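Local coordinates for protein probable polysaccharide deacetylase pdaA (Bacillus subtilis, PDB 1NY1) that removes the acetyl group from N-acetylmuramic acid residues of peptidoglycan, leading to the muramic delta-lactam of the spore cortex, and is required for germination, at residues L87-R90 with M91-G95; K179-A182 with Y183-I187. All blocks are in the same frame, centred on the assembly; numbering follows the deposited sequence.

In the fold
Both contacts are made within single helices, yet they show how a salt bridge between residues four apart can serve different surroundings. Contact 1 covers the last turns of helix 85-93, before strand 97-100; contact 2 covers helix 179-188. They do not touch, and both lie near the surface, their centres about 16 and 18 Å from that of the chain. Each has a buried apolar side and a more exposed polar one. In contact 1, Leu87, Ile88 and Met91 face other helices, and the arginine reaches helix 58-67. Contact 2 pairs a lysine with an aspartate, bridged weakly by water, adds an aromatic pair, and turns Ala182 and Met186 to Phe168, Met186 also to helix 205-219.

Contact 1: residues L87-R90 with M91-G95; sequences LIKR and MSDEG
Arg90 and Glu94 meet because the arginine chain starts with CG anti to its carbonyl carbon (chi1 -83°) and then bends at chi3 (66°), while the glutamate runs extended beyond CG to bring its carboxylate across. The grip is side-on and two-pronged. NE of Arg90 gives a fairly straight hydrogen bond to OE2 of Glu94 at 2.8 Å; OE2 lies near the guanidinium plane and accepts through its syn lone pair. NH2 of Arg90 reaches OE1 of Glu94, also at 2.8 Å, from the syn side but out of the carboxylate plane. The two flat groups are turned 46° against each other, so the pair is twisted rather than coplanar. NH2 also forms a salt bridge with Asp63 of helix 58-67 and is thus shared by two carboxylates, which restrains the guanidinium.

The backbone beneath is the end of an alpha helix closed by a Schellman motif. Glu94 is the first residue to leave helical angles, although its N still bonds to Arg90 O at 2.8 Å, and Gly95, with positive phi, is the C-prime residue. His96 N turns back to Met91 O, while Gly95 N makes a weak bond to Ser92 O.

On the buried side, the selenium of Met91, a selenomethionine, lies 4.0 Å from CD1 of Ile88, and CG of Met91 passes 3.2 Å from Leu87 O. Phe80 of helix 78-83 touches Leu87, Ile88 and Met91. Lys89 and Asp93 lie alongside each other and point the same way: CG of the lysine comes 3.4 Å from OD2 of the aspartate, but the amine runs on to a hydrogen bond with Ile130 O of helix 113-131.

Contact 2: residues K179-A182 with Y183-I187; sequences KKYA and YDHMI
Tyr181 and His185 form an edge-to-face pair, the histidine edge toward the tyrosine face, planes at 73° and centroids 4.7 Å apart. CB of His185 passes 3.6 Å from Ala182 O, and CG of His185 3.9 Å from Tyr181 O. ND1 of His185 gives Tyr181 O a weak hydrogen bond (3.3 Å) and stands over the rim of the tyrosine ring. CE1 of His185 comes 3.3 Å from both CZ and OH of Tyr181. Phe168 packs against Ala182 and Met186, its ring nearly parallel to the imidazole. An alanine at Tyr181 would remove the receiving face and would probably leave the imidazole held mainly by Phe168 and freer to turn.

Lys180 holds CG anti to its backbone N and bends only at chi4, bringing NZ into a salt bridge with Asp184 OD2 (2.9 Å) at its syn lone pair. A water donates to Asp184 OD1 and accepts weakly from the amine.

The Ala182 side chain lies about 5 Å from that of Asp170, which by similarity raises the active-site histidine's pKa. Lys179 NZ forms a salt bridge with Asp211 and Tyr183 OH a hydrogen bond with Asp215 of helix 205-219; Met186 O bonds to Tyr196 OH of strand 194-198.

Contact 1: residues L87-R90 with M91-G95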
ATOM      1  N   LEU A  87       0.341   2.798 -17.609  1.00 15.52           N
ATOM      2  CA  LEU A  87       0.548   1.886 -16.490  1.00 15.81           C
ATOM      3  C   LEU A  87      -0.721   1.779 -15.651  1.00 14.82           C
ATOM      4  O   LEU A  87      -1.090   0.695 -15.203  1.00 15.40           O
ATOM      5  CB  LEU A  87       1.712   2.355 -15.613  1.00 13.71           C
ATOM      6  CG  LEU A  87       3.111   2.143 -16.196  1.00 13.22           C
ATOM      7  CD1 LEU A  87       4.147   2.766 -15.275  1.00 15.72           C
ATOM      8  CD2 LEU A  87       3.380   0.656 -16.368  1.00 15.61           C
ATOM      9  N   ILE A  88      -1.386   2.909 -15.438  1.00 14.62           N
ATOM     10  CA  ILE A  88      -2.620   2.923 -14.664  1.00 14.50           C
ATOM     11  C   ILE A  88      -3.632   2.022 -15.355  1.00 14.05           C
ATOM     12  O   ILE A  88      -4.369   1.280 -14.707  1.00 16.43           O
ATOM     13  CB  ILE A  88      -3.217   4.346 -14.580  1.00 15.62           C
ATOM     14  CG1 ILE A  88      -2.331   5.238 -13.703  1.00 15.26           C
ATOM     15  CG2 ILE A  88      -4.652   4.276 -14.066  1.00 13.99           C
ATOM     16  CD1 ILE A  88      -2.196   4.763 -12.255  1.00 15.86           C
ATOM     17  N   LYS A  89      -3.658   2.100 -16.681  1.00 14.32           N
ATOM     18  CA  LYS A  89      -4.579   1.295 -17.474  1.00 15.92           C
ATOM     19  C   LYS A  89      -4.246  -0.189 -17.300  1.00 15.65           C
ATOM     20  O   LYS A  89      -5.146  -1.027 -17.199  1.00 15.20           O
ATOM     21  CB  LYS A  89      -4.479   1.695 -18.951  1.00 17.42           C
ATOM     22  CG  LYS A  89      -5.650   1.230 -19.811  1.00 21.18           C
ATOM     23  CD  LYS A  89      -6.625   2.371 -20.108  1.00 24.78           C
ATOM     24  CE  LYS A  89      -6.003   3.415 -21.036  1.00 23.88           C
ATOM     25  NZ  LYS A  89      -6.956   4.516 -21.376  1.00 22.54           N
ATOM     26  N   ARG A  90      -2.955  -0.517 -17.260  1.00 15.28           N
ATOM     27  CA  ARG A  90      -2.543  -1.907 -17.079  1.00 15.54           C
ATOM     28  C   ARG A  90      -2.995  -2.431 -15.724  1.00 15.05           C
ATOM     29  O   ARG A  90      -3.501  -3.547 -15.615  1.00 15.49           O
ATOM     30  CB  ARG A  90      -1.024  -2.068 -17.163  1.00 16.23           C
ATOM     31  CG  ARG A  90      -0.456  -2.181 -18.559  1.00 19.26           C
ATOM     32  CD  ARG A  90       0.935  -2.798 -18.499  1.00 18.44           C
ATOM     33  NE  ARG A  90       0.905  -4.186 -18.037  1.00 17.25           N
ATOM     34  CZ  ARG A  90       1.991  -4.924 -17.819  1.00 17.89           C
ATOM     35  NH1 ARG A  90       3.196  -4.408 -18.018  1.00 17.63           N
ATOM     36  NH2 ARG A  90       1.877  -6.180 -17.404  1.00 18.40           N
HETATM   37  N   MSE A  91      -2.797  -1.626 -14.687  1.00 15.17           N
HETATM   38  CA  MSE A  91      -3.184  -2.033 -13.345  1.00 13.31           C
HETATM   39  C   MSE A  91      -4.660  -2.392 -13.349  1.00 15.10           C
HETATM   40  O   MSE A  91      -5.064  -3.434 -12.829  1.00 15.00           O
HETATM   41  CB  MSE A  91      -2.927  -0.898 -12.352  1.00 12.44           C
HETATM   42  CG  MSE A  91      -1.467  -0.477 -12.276  1.00 10.24           C
HETATM   43 SE   MSE A  91      -1.149   1.057 -11.168  1.00 12.79          SE
HETATM   44  CE  MSE A  91       0.772   1.028 -11.155  1.00 11.38           C
ATOM     45  N   SER A  92      -5.466  -1.527 -13.954  1.00 13.48           N
ATOM     46  CA  SER A  92      -6.905  -1.744 -14.020  1.00 15.58           C
ATOM     47  C   SER A  92      -7.284  -2.967 -14.857  1.00 14.62           C
ATOM     48  O   SER A  92      -8.063  -3.812 -14.414  1.00 13.76           O
ATOM     49  CB  SER A  92      -7.595  -0.498 -14.586  1.00 16.31           C
ATOM     50  OG  SER A  92      -9.001  -0.669 -14.619  1.00 19.58           O
ATOM     51  N   ASP A  93      -6.738  -3.065 -16.064  1.00 17.88           N
ATOM     52  CA  ASP A  93      -7.057  -4.191 -16.940  1.00 19.52           C
ATOM     53  C   ASP A  93      -6.549  -5.535 -16.431  1.00 19.79           C
ATOM     54  O   ASP A  93      -7.142  -6.576 -16.718  1.00 19.25           O
ATOM     55  CB  ASP A  93      -6.522  -3.935 -18.353  1.00 22.16           C
ATOM     56  CG  ASP A  93      -7.224  -2.774 -19.034  1.00 26.09           C
ATOM     57  OD1 ASP A  93      -8.450  -2.636 -18.845  1.00 29.97           O
ATOM     58  OD2 ASP A  93      -6.560  -2.012 -19.766  1.00 28.43           O
ATOM     59  N   GLU A  94      -5.460  -5.520 -15.669  1.00 18.15           N
ATOM     60  CA  GLU A  94      -4.897  -6.760 -15.158  1.00 18.35           C
ATOM     61  C   GLU A  94      -5.409  -7.171 -13.776  1.00 17.50           C
ATOM     62  O   GLU A  94      -4.804  -7.997 -13.092  1.00 17.95           O
ATOM     63  CB  GLU A  94      -3.369  -6.681 -15.202  1.00 20.49           C
ATOM     64  CG  GLU A  94      -2.842  -7.007 -16.596  1.00 22.30           C
ATOM     65  CD  GLU A  94      -1.500  -6.387 -16.914  1.00 23.24           C
ATOM     66  OE1 GLU A  94      -0.567  -6.520 -16.097  1.00 22.93           O
ATOM     67  OE2 GLU A  94      -1.385  -5.766 -17.995  1.00 22.80           O
ATOM     68  N   GLY A  95      -6.534  -6.581 -13.381  1.00 16.01           N
ATOM     69  CA  GLY A  95      -7.175  -6.926 -12.121  1.00 16.64           C
ATOM     70  C   GLY A  95      -6.624  -6.378 -10.821  1.00 14.62           C
ATOM     71  O   GLY A  95      -7.019  -6.841  -9.752  1.00 16.20           O
TER

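Contact 2: residues K179-A182 with Y183-I187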
ATOM      1  N   LYS A 179      18.957  -6.815  -5.663  1.00 17.17           N
ATOM      2  CA  LYS A 179      17.960  -7.850  -5.450  1.00 15.12           C
ATOM      3  C   LYS A 179      18.024  -8.545  -4.101  1.00 15.19           C
ATOM      4  O   LYS A 179      17.008  -8.681  -3.422  1.00 12.89           O
ATOM      5  CB  LYS A 179      18.055  -8.903  -6.551  1.00 17.42           C
ATOM      6  CG  LYS A 179      16.862  -9.835  -6.564  1.00 20.40           C
ATOM      7  CD  LYS A 179      16.988 -10.936  -7.600  1.00 22.76           C
ATOM      8  CE  LYS A 179      17.968 -12.012  -7.167  1.00 27.75           C
ATOM      9  NZ  LYS A 179      17.856 -13.222  -8.041  1.00 29.82           N
ATOM     10  N   LYS A 180      19.212  -8.997  -3.712  1.00 12.10           N
ATOM     11  CA  LYS A 180      19.352  -9.695  -2.446  1.00 12.83           C
ATOM     12  C   LYS A 180      18.860  -8.884  -1.250  1.00 12.12           C
ATOM     13  O   LYS A 180      18.184  -9.423  -0.376  1.00 11.87           O
ATOM     14  CB  LYS A 180      20.810 -10.119  -2.244  1.00 14.34           C
ATOM     15  CG  LYS A 180      21.081 -10.855  -0.941  1.00 17.64           C
ATOM     16  CD  LYS A 180      22.542 -11.267  -0.850  1.00 19.43           C
ATOM     17  CE  LYS A 180      22.914 -11.701   0.557  1.00 23.47           C
ATOM     18  NZ  LYS A 180      22.050 -12.804   1.049  1.00 21.48           N
ATOM     19  N   TYR A 181      19.179  -7.593  -1.207  1.00 10.51           N
ATOM     20  CA  TYR A 181      18.751  -6.759  -0.086  1.00 10.10           C
ATOM     21  C   TYR A 181      17.234  -6.782   0.101  1.00 11.62           C
ATOM     22  O   TYR A 181      16.735  -6.999   1.209  1.00 10.69           O
ATOM     23  CB  TYR A 181      19.201  -5.310  -0.284  1.00 10.61           C
ATOM     24  CG  TYR A 181      18.908  -4.427   0.907  1.00 12.30           C
ATOM     25  CD1 TYR A 181      19.726  -4.460   2.035  1.00 15.99           C
ATOM     26  CD2 TYR A 181      17.798  -3.582   0.923  1.00 14.30           C
ATOM     27  CE1 TYR A 181      19.451  -3.674   3.152  1.00 18.83           C
ATOM     28  CE2 TYR A 181      17.511  -2.792   2.040  1.00 15.95           C
ATOM     29  CZ  TYR A 181      18.344  -2.845   3.149  1.00 17.46           C
ATOM     30  OH  TYR A 181      18.074  -2.073   4.259  1.00 18.15           O
ATOM     31  N   ALA A 182      16.506  -6.552  -0.988  1.00 11.63           N
ATOM     32  CA  ALA A 182      15.042  -6.529  -0.960  1.00 10.97           C
ATOM     33  C   ALA A 182      14.455  -7.905  -0.690  1.00 11.55           C
ATOM     34  O   ALA A 182      13.533  -8.054   0.111  1.00 10.96           O
ATOM     35  CB  ALA A 182      14.506  -5.995  -2.292  1.00  9.92           C
ATOM     36  N   TYR A 183      14.982  -8.904  -1.389  1.00 10.89           N
ATOM     37  CA  TYR A 183      14.515 -10.270  -1.224  1.00 11.36           C
ATOM     38  C   TYR A 183      14.659 -10.713   0.233  1.00 11.85           C
ATOM     39  O   TYR A 183      13.706 -11.204   0.834  1.00 11.36           O
ATOM     40  CB  TYR A 183      15.301 -11.204  -2.147  1.00 13.60           C
ATOM     41  CG  TYR A 183      15.080 -12.669  -1.868  1.00 16.52           C
ATOM     42  CD1 TYR A 183      15.908 -13.361  -0.981  1.00 18.35           C
ATOM     43  CD2 TYR A 183      14.028 -13.362  -2.466  1.00 18.01           C
ATOM     44  CE1 TYR A 183      15.695 -14.705  -0.698  1.00 18.75           C
ATOM     45  CE2 TYR A 183      13.804 -14.709  -2.184  1.00 18.14           C
ATOM     46  CZ  TYR A 183      14.640 -15.372  -1.304  1.00 19.28           C
ATOM     47  OH  TYR A 183      14.422 -16.704  -1.025  1.00 17.11           O
ATOM     48  N   ASP A 184      15.845 -10.529   0.802  1.00 12.57           N
ATOM     49  CA  ASP A 184      16.074 -10.930   2.185  1.00 12.20           C
ATOM     50  C   ASP A 184      15.091 -10.296   3.159  1.00 12.51           C
ATOM     51  O   ASP A 184      14.666 -10.940   4.121  1.00 12.33           O
ATOM     52  CB  ASP A 184      17.509 -10.614   2.612  1.00 14.07           C
ATOM     53  CG  ASP A 184      18.516 -11.582   2.024  1.00 15.94           C
ATOM     54  OD1 ASP A 184      18.091 -12.670   1.571  1.00 15.57           O
ATOM     55  OD2 ASP A 184      19.730 -11.269   2.029  1.00 16.69           O
ATOM     56  N   HIS A 185      14.732  -9.036   2.926  1.00 11.18           N
ATOM     57  CA  HIS A 185      13.776  -8.373   3.804  1.00 11.64           C
ATOM     58  C   HIS A 185      12.368  -8.935   3.682  1.00 11.74           C
ATOM     59  O   HIS A 185      11.684  -9.108   4.685  1.00 10.94           O
ATOM     60  CB  HIS A 185      13.753  -6.861   3.539  1.00 11.22           C
ATOM     61  CG  HIS A 185      14.677  -6.089   4.426  1.00 12.33           C
ATOM     62  ND1 HIS A 185      15.732  -5.348   3.940  1.00 14.82           N
ATOM     63  CD2 HIS A 185      14.718  -5.963   5.773  1.00 10.63           C
ATOM     64  CE1 HIS A 185      16.384  -4.801   4.952  1.00 11.69           C
ATOM     65  NE2 HIS A 185      15.788  -5.160   6.073  1.00 16.32           N
HETATM   66  N   MSE A 186      11.938  -9.225   2.460  1.00 12.67           N
HETATM   67  CA  MSE A 186      10.602  -9.759   2.246  1.00 12.20           C
HETATM   68  C   MSE A 186      10.436 -11.154   2.825  1.00 14.49           C
HETATM   69  O   MSE A 186       9.343 -11.530   3.241  1.00 14.38           O
HETATM   70  CB  MSE A 186      10.270  -9.762   0.762  1.00 14.16           C
HETATM   71  CG  MSE A 186      10.087  -8.364   0.199  1.00 11.70           C
HETATM   72 SE   MSE A 186       9.426  -8.354  -1.609  1.00 12.08          SE
HETATM   73  CE  MSE A 186      11.088  -8.385  -2.572  1.00 12.31           C
ATOM     74  N   ILE A 187      11.528 -11.907   2.873  1.00 13.01           N
ATOM     75  CA  ILE A 187      11.494 -13.251   3.421  1.00 14.02           C
ATOM     76  C   ILE A 187      11.583 -13.198   4.946  1.00 13.70           C
ATOM     77  O   ILE A 187      10.788 -13.826   5.647  1.00 13.87           O
ATOM     78  CB  ILE A 187      12.662 -14.103   2.874  1.00 14.90           C
ATOM     79  CG1 ILE A 187      12.521 -14.273   1.354  1.00 14.84           C
ATOM     80  CG2 ILE A 187      12.717 -15.446   3.604  1.00 16.06           C
ATOM     81  CD1 ILE A 187      11.256 -14.996   0.898  1.00 16.86           C
TER
HETATM   82  O   HOH W   1      19.288 -14.236  -0.339  1.00 30.82           O